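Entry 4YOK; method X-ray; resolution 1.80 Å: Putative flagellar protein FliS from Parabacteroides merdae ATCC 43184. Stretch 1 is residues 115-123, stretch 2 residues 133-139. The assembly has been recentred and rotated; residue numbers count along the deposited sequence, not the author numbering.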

# COMPACT_ATOMS: atom_id res chain seq x y z
N ALA A 115 5.79 3.98 25.16
CA ALA A 115 6.28 3.46 23.88
C ALA A 115 5.22 2.88 22.96
O ALA A 115 4.15 2.46 23.40
CB ALA A 115 7.29 2.36 24.17
N MSE A 116 5.55 2.84 21.67
CA MSE A 116 4.82 2.09 20.67
C MSE A 116 5.59 0.80 20.51
O MSE A 116 6.79 0.83 20.19
CB MSE A 116 4.68 2.84 19.35
CG MSE A 116 4.12 1.93 18.27
SE MSE A 116 3.86 2.87 16.62
CE MSE A 116 3.12 1.41 15.65
N ASN A 117 4.92 -0.32 20.79
CA ASN A 117 5.48 -1.67 20.68
C ASN A 117 4.92 -2.33 19.42
O ASN A 117 3.72 -2.26 19.16
CB ASN A 117 5.14 -2.48 21.94
CG ASN A 117 5.71 -1.84 23.19
OD1 ASN A 117 6.90 -1.53 23.26
ND2 ASN A 117 4.89 -1.59 24.19
N ALA A 118 5.81 -2.91 18.62
CA ALA A 118 5.44 -3.56 17.36
C ALA A 118 6.22 -4.86 17.19
O ALA A 118 7.46 -4.85 17.19
CB ALA A 118 5.68 -2.62 16.17
N SER A 119 5.50 -5.98 17.16
CA SER A 119 6.08 -7.28 16.89
C SER A 119 5.44 -7.78 15.62
O SER A 119 4.22 -7.68 15.49
CB SER A 119 5.83 -8.24 18.06
OG SER A 119 6.65 -7.85 19.14
N PHE A 120 6.23 -8.27 14.66
CA PHE A 120 5.71 -8.75 13.37
C PHE A 120 6.77 -9.53 12.64
O PHE A 120 7.92 -9.60 13.09
CB PHE A 120 5.16 -7.59 12.49
CG PHE A 120 6.13 -6.45 12.25
CD1 PHE A 120 6.27 -5.43 13.19
CD2 PHE A 120 6.83 -6.35 11.06
CE1 PHE A 120 7.15 -4.38 12.97
CE2 PHE A 120 7.69 -5.27 10.82
CZ PHE A 120 7.89 -4.32 11.80
N MSE A 121 6.37 -10.16 11.55
CA MSE A 121 7.26 -10.93 10.69
C MSE A 121 7.43 -10.23 9.34
O MSE A 121 6.46 -9.76 8.76
CB MSE A 121 6.68 -12.34 10.46
CG MSE A 121 6.79 -13.21 11.68
SE MSE A 121 8.31 -14.39 11.45
CE MSE A 121 7.61 -15.42 9.87
N ILE A 122 8.66 -10.18 8.86
CA ILE A 122 8.99 -9.64 7.54
C ILE A 122 9.45 -10.82 6.72
O ILE A 122 10.48 -11.44 7.05
CB ILE A 122 10.03 -8.50 7.55
CG1 ILE A 122 9.51 -7.27 8.33
CG2 ILE A 122 10.42 -8.12 6.08
CD1 ILE A 122 10.63 -6.25 8.69
N ASN A 123 8.68 -11.17 5.72
CA ASN A 123 8.95 -12.29 4.82
C ASN A 123 9.52 -11.76 3.52
O ASN A 123 8.87 -10.96 2.84
CB ASN A 123 7.65 -13.07 4.56
CG ASN A 123 6.89 -13.37 5.84
OD1 ASN A 123 7.35 -14.16 6.66
ND2 ASN A 123 5.80 -12.65 6.11
N ARG A 133 14.44 0.49 5.10
CA ARG A 133 14.00 0.94 6.41
C ARG A 133 12.67 0.33 6.79
O ARG A 133 11.89 -0.08 5.93
CB ARG A 133 13.93 2.49 6.52
CG ARG A 133 12.96 3.17 5.59
CD ARG A 133 12.96 4.66 5.88
NE ARG A 133 12.01 5.37 5.02
CZ ARG A 133 12.36 6.12 3.98
NH1 ARG A 133 13.64 6.28 3.66
NH2 ARG A 133 11.43 6.73 3.25
N VAL A 134 12.45 0.25 8.10
CA VAL A 134 11.21 -0.19 8.73
C VAL A 134 10.68 1.04 9.49
O VAL A 134 11.45 1.74 10.17
CB VAL A 134 11.44 -1.43 9.61
CG1 VAL A 134 10.17 -1.82 10.34
CG2 VAL A 134 11.94 -2.60 8.76
N MSE A 135 9.38 1.29 9.38
CA MSE A 135 8.77 2.47 9.99
C MSE A 135 7.62 2.11 10.91
O MSE A 135 6.76 1.29 10.55
CB MSE A 135 8.26 3.45 8.90
CG MSE A 135 9.35 3.92 7.96
SE MSE A 135 8.58 4.86 6.45
CE MSE A 135 8.08 3.21 5.41
N LEU A 136 7.63 2.70 12.11
CA LEU A 136 6.57 2.58 13.12
C LEU A 136 5.80 3.88 13.04
O LEU A 136 6.42 4.94 13.13
CB LEU A 136 7.16 2.32 14.51
CG LEU A 136 7.20 0.84 14.95
CD1 LEU A 136 7.97 -0.03 13.98
CD2 LEU A 136 7.68 0.69 16.38
N LEU A 137 4.49 3.81 12.76
CA LEU A 137 3.67 4.99 12.54
C LEU A 137 2.43 5.05 13.40
O LEU A 137 1.80 4.01 13.66
CB LEU A 137 3.21 5.02 11.06
CG LEU A 137 4.29 4.87 9.98
CD1 LEU A 137 3.69 4.44 8.64
CD2 LEU A 137 5.10 6.15 9.85
N LEU A 138 2.05 6.27 13.80
CA LEU A 138 0.79 6.54 14.48
C LEU A 138 0.10 7.70 13.77
O LEU A 138 0.77 8.61 13.27
CB LEU A 138 0.95 6.87 15.98
CG LEU A 138 1.48 5.75 16.89
CD1 LEU A 138 1.95 6.31 18.24
CD2 LEU A 138 0.42 4.66 17.11
N SER A 139 -1.23 7.65 13.72
CA SER A 139 -2.02 8.72 13.11
C SER A 139 -3.26 9.00 13.96
O SER A 139 -3.75 8.08 14.61
CB SER A 139 -2.43 8.31 11.69
OG SER A 139 -3.27 9.30 11.12

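The two strands meet mainly through side chains, with two carbonyl oxygens also in contact. Their axes come no closer than 8.6 Å, far beyond the spacing of paired strands in a sheet, and cross at 128°; no hydrogen bond crosses between them, and what joins them is apolar packing that buries 346 Å², both sides summed. The alternation of a β strand sets the pattern. In the first stretch M116, A118, F120 and I122 turn CA-to-CB toward the partner; in the second, V134, L136 and L138 do the same. N117 points away, and its OD1 is hydrogen-bonded elsewhere in the structure, so the polar group stays out of the apolar seam.

The strands splay. At A118 and L136 the CA atoms are 7.5 Å apart, while at I122 and V134 they are 9.8 Å apart. At the closer pair alanine faces leucine: A118 CB meets L136 CD2 at 3.9 Å, the small residue leaving room for the leucine's branch. L136 sits with chi1 at -97°, between wells, and its CD2 also lies 3.9 Å from the backbone O of M116, so this one methyl reaches both M116 and A118.

M116, a selenomethionine, is the long bump of the contact and has the most area covered, 99 Å². All three of its chi angles are t, and the extended chain runs across to the second strand. There SE lies 3.7 Å from L138 CG and 4.0 Å from L136 CB, resting between two leucines that point toward it from alternate positions. Beyond SE, the terminal CE comes within 3.5 Å of L137 O, touching the backbone of the intervening residue, whose own side chain points away. A slim, unbranched side chain suits this hollow, since it can pass between the leucines and reach the main chain beneath.

At the wider end, V134 presents its two methyls to two different neighbours. CG1 packs 3.7 Å from F120 CZ, at the edge of the ring and near its plane, while CG2 lies 3.9 Å from I122 CD1. With F120 at chi1 p and I122 at m, t, the far tips of both side chains reach the valine, whose short, forked shape fits the place where they converge.

The lesson is local fit: a small residue opposite a leucine branch, two tips meeting a forked valine, and a straight selenomethionine laid between leucines.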